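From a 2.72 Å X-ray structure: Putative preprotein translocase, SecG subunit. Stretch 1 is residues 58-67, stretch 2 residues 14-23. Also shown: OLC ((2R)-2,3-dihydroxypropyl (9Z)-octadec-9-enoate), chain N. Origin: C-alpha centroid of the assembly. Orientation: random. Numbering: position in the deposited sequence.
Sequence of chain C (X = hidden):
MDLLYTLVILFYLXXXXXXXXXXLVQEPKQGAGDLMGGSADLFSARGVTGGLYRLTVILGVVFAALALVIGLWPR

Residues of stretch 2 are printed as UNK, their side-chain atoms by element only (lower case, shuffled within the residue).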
# COMPACT_ATOMS: atom_id res chain seq x y z
N ILE C 58 9.92 9.67 22.04
CA ILE C 58 10.67 9.22 23.21
C ILE C 58 10.20 7.84 23.70
O ILE C 58 11.02 6.97 23.97
CB ILE C 58 10.54 10.22 24.37
CG1 ILE C 58 11.27 11.52 24.01
CG2 ILE C 58 11.10 9.64 25.66
CD1 ILE C 58 11.24 12.56 25.10
N LEU C 59 8.89 7.65 23.78
CA LEU C 59 8.33 6.40 24.26
C LEU C 59 8.51 5.28 23.25
O LEU C 59 8.49 4.10 23.60
CB LEU C 59 6.85 6.57 24.59
CG LEU C 59 6.56 7.34 25.88
CD1 LEU C 59 5.06 7.43 26.12
CD2 LEU C 59 7.25 6.68 27.06
N GLY C 60 8.69 5.65 21.98
CA GLY C 60 8.97 4.68 20.94
C GLY C 60 10.38 4.16 21.15
O GLY C 60 10.62 2.95 21.10
N VAL C 61 11.30 5.08 21.39
CA VAL C 61 12.68 4.69 21.65
C VAL C 61 12.78 3.85 22.92
O VAL C 61 13.48 2.85 22.96
CB VAL C 61 13.61 5.93 21.77
CG1 VAL C 61 15.02 5.50 22.15
CG2 VAL C 61 13.62 6.70 20.46
N VAL C 62 12.06 4.27 23.96
CA VAL C 62 12.05 3.55 25.23
C VAL C 62 11.48 2.14 25.05
O VAL C 62 12.02 1.18 25.58
CB VAL C 62 11.24 4.30 26.31
CG1 VAL C 62 10.99 3.41 27.52
CG2 VAL C 62 11.96 5.57 26.72
N PHE C 63 10.39 2.04 24.30
CA PHE C 63 9.77 0.75 24.03
C PHE C 63 10.72 -0.18 23.27
O PHE C 63 10.85 -1.37 23.61
CB PHE C 63 8.47 0.94 23.24
CG PHE C 63 8.00 -0.30 22.54
CD1 PHE C 63 7.42 -1.34 23.25
CD2 PHE C 63 8.14 -0.43 21.16
CE1 PHE C 63 6.99 -2.48 22.60
CE2 PHE C 63 7.71 -1.57 20.51
CZ PHE C 63 7.13 -2.59 21.23
N ALA C 64 11.38 0.36 22.26
CA ALA C 64 12.36 -0.40 21.49
C ALA C 64 13.50 -0.89 22.38
O ALA C 64 13.86 -2.08 22.36
CB ALA C 64 12.90 0.45 20.35
N ALA C 65 14.05 0.02 23.17
CA ALA C 65 15.15 -0.28 24.06
C ALA C 65 14.75 -1.32 25.10
O ALA C 65 15.57 -2.14 25.52
CB ALA C 65 15.64 0.99 24.74
N LEU C 66 13.48 -1.29 25.51
CA LEU C 66 12.97 -2.26 26.47
C LEU C 66 12.79 -3.62 25.81
O LEU C 66 12.93 -4.66 26.46
CB LEU C 66 11.65 -1.79 27.08
CG LEU C 66 11.72 -0.73 28.19
CD1 LEU C 66 10.33 -0.35 28.67
CD2 LEU C 66 12.57 -1.23 29.36
N ALA C 67 12.47 -3.62 24.52
CA ALA C 67 12.39 -4.87 23.77
C ALA C 67 13.77 -5.50 23.68
O ALA C 67 13.93 -6.72 23.84
CB ALA C 67 11.82 -4.64 22.38
N UNK C 14 3.39 -1.03 30.49
CA UNK C 14 2.95 0.33 30.74
C UNK C 14 3.29 1.27 29.60
O UNK C 14 2.45 2.05 29.15
N UNK C 15 4.53 1.19 29.12
CA UNK C 15 4.97 2.00 27.99
C UNK C 15 4.14 1.65 26.76
O UNK C 15 3.74 2.53 26.00
c UNK C 15 7.32 2.36 28.81
c UNK C 15 6.85 2.43 26.35
c UNK C 15 6.47 1.79 27.68
N UNK C 16 3.86 0.36 26.59
CA UNK C 16 3.05 -0.11 25.47
C UNK C 16 1.66 0.52 25.49
O UNK C 16 1.24 1.16 24.52
c UNK C 16 2.94 -1.62 25.49
N UNK C 17 0.94 0.33 26.59
CA UNK C 17 -0.41 0.83 26.73
C UNK C 17 -0.49 2.34 26.62
O UNK C 17 -1.39 2.89 25.97
N UNK C 18 0.45 3.02 27.27
CA UNK C 18 0.52 4.48 27.20
C UNK C 18 0.73 4.93 25.76
O UNK C 18 0.15 5.92 25.32
c UNK C 18 3.00 6.85 29.08
c UNK C 18 0.60 7.24 28.50
c UNK C 18 1.65 5.00 28.10
c UNK C 18 1.87 6.51 28.12
N UNK C 19 1.56 4.18 25.04
CA UNK C 19 1.84 4.49 23.64
C UNK C 19 0.58 4.32 22.79
O UNK C 19 0.29 5.14 21.92
c UNK C 19 2.96 3.60 23.11
c UNK C 19 3.72 4.12 21.89
c UNK C 19 4.35 5.47 22.20
c UNK C 19 4.76 3.12 21.45
N UNK C 20 -0.17 3.25 23.07
CA UNK C 20 -1.45 3.03 22.42
C UNK C 20 -2.39 4.20 22.66
O UNK C 20 -3.02 4.71 21.73
c UNK C 20 -2.13 1.74 22.92
c UNK C 20 -1.25 0.54 22.64
c UNK C 20 -3.50 1.57 22.27
N UNK C 21 -2.48 4.63 23.91
CA UNK C 21 -3.34 5.75 24.28
C UNK C 21 -2.94 7.01 23.51
O UNK C 21 -3.79 7.67 22.91
c UNK C 21 -4.46 9.48 26.82
o UNK C 21 -6.59 10.29 27.51
c UNK C 21 -5.79 9.25 27.09
c UNK C 21 -6.32 7.98 26.94
c UNK C 21 -3.28 6.01 25.79
c UNK C 21 -4.16 7.15 26.25
c UNK C 21 -5.51 6.94 26.53
c UNK C 21 -3.65 8.44 26.40
N UNK C 22 -1.65 7.32 23.52
CA UNK C 22 -1.14 8.51 22.84
C UNK C 22 -1.42 8.49 21.35
O UNK C 22 -1.80 9.51 20.77
c UNK C 22 2.31 9.17 24.54
c UNK C 22 0.36 8.67 23.09
c UNK C 22 0.80 9.07 24.49
c UNK C 22 0.16 10.38 24.91
N UNK C 23 -1.22 7.34 20.72
CA UNK C 23 -1.45 7.21 19.28
C UNK C 23 -2.94 7.35 18.95
O UNK C 23 -3.31 8.09 18.03
c UNK C 23 -1.38 5.64 17.31
c UNK C 23 0.60 5.83 18.83
c UNK C 23 -0.92 5.86 18.75
C18 OLC N . -5.32 12.21 30.91
C10 OLC N . -2.09 2.74 30.69
C17 OLC N . -4.20 11.26 30.53
C11 OLC N . -1.98 4.08 30.01
C16 OLC N . -4.53 9.83 30.92
C12 OLC N . -3.08 5.01 30.51
C15 OLC N . -3.48 8.86 30.40
C13 OLC N . -2.85 6.44 30.03
C14 OLC N . -3.86 7.41 30.66

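Stretch 2 is helical throughout, as is stretch 1, and each hidden position can be identified from its side-chain atoms and surroundings. Position 14 has no atoms beyond the backbone and lies out of reach of stretch 1, so it is Gly14; its carbonyl O accepts a 2.9 Å hydrogen bond from the backbone N of position 18.

Position 15 carries three carbons, one bonded to CA and bearing the other two, and they sit as a knob among Leu59, Val62, Phe63 and Leu66. This fork at the first carbon, with no further atom, defines a β-branched valine, Val15, in the t rotamer, with its CA-to-CB bond pointing toward stretch 1. Val15 CG1 lies 3.8 Å from Phe63 CB and 3.6 Å from Leu59 O, whereas Val15 CG2 approaches Val62 CG1 at 4.0 Å and Leu66 CD1 at 4.1 Å.

At position 16 a single carbon follows CA and makes no contact with stretch 1, which makes the residue Ala16. Its CA-to-CB bond points sideways, and Ala16 CB comes no nearer than 5.0 Å to stretch 1, at Phe63 CD1, although the neighbouring helix still covers a little of the residue. Position 17 again lacks side-chain atoms, on a part of the helix out of reach of stretch 1, and is Gly17.

Position 18 has four carbons, forked at the second, and one end carbon touches Leu59 CD1. This is the pattern of a leucine with an unbranched first carbon: Leu18, with chi1 t and chi2 p. Leu18 CD2 meets Leu59 CD1 at 3.7 Å, and Leu18 CA lies 3.8 Å from OLC C11. The same four-carbon fork recurs at position 19, where an end carbon touches Leu59 CB and Gly60 N, hence Leu19, which is buried. Leu19 CD1 packs 3.6 Å from Leu59 CB and 4.3 Å from Gly60 N.

Three carbons at position 20, forked at the first and not reaching stretch 1, give Val20. Position 21 has one carbon leading to a six-carbon ring that bears one oxygen, a phenol, also out of reach of stretch 1, and is therefore Tyr21. Instead the lipid chain runs over one face of its ring, with OLC C15 3.8 Å from Tyr21 CE2.

Position 22 has four carbons forked at the second, an end carbon touching Leu59 CD1, and is Leu22, in the extended m, t conformation. Leu22 CD1 lies 3.6 Å from Leu59 CD1. Position 23 ends the stretch with three carbons forked at the first, buried but beyond the reach of stretch 1: Val23.

The two helices run roughly antiparallel, with 149° between their N-to-C directions and axes 9.8 Å apart at closest approach. No hydrogen bond crosses between them, so the contact rests on the packing of apolar side chains. Two reciprocal knobs organise it: Val15 sits in the pocket on stretch 1, while Leu59 enters the hole formed by Val15, Leu18, Leu19 and Leu22. Each knob thus forms part of the hole that receives the other, and together the stretches bury 367 Å².

Stretch 2 14-23: GVAGLLVYLV
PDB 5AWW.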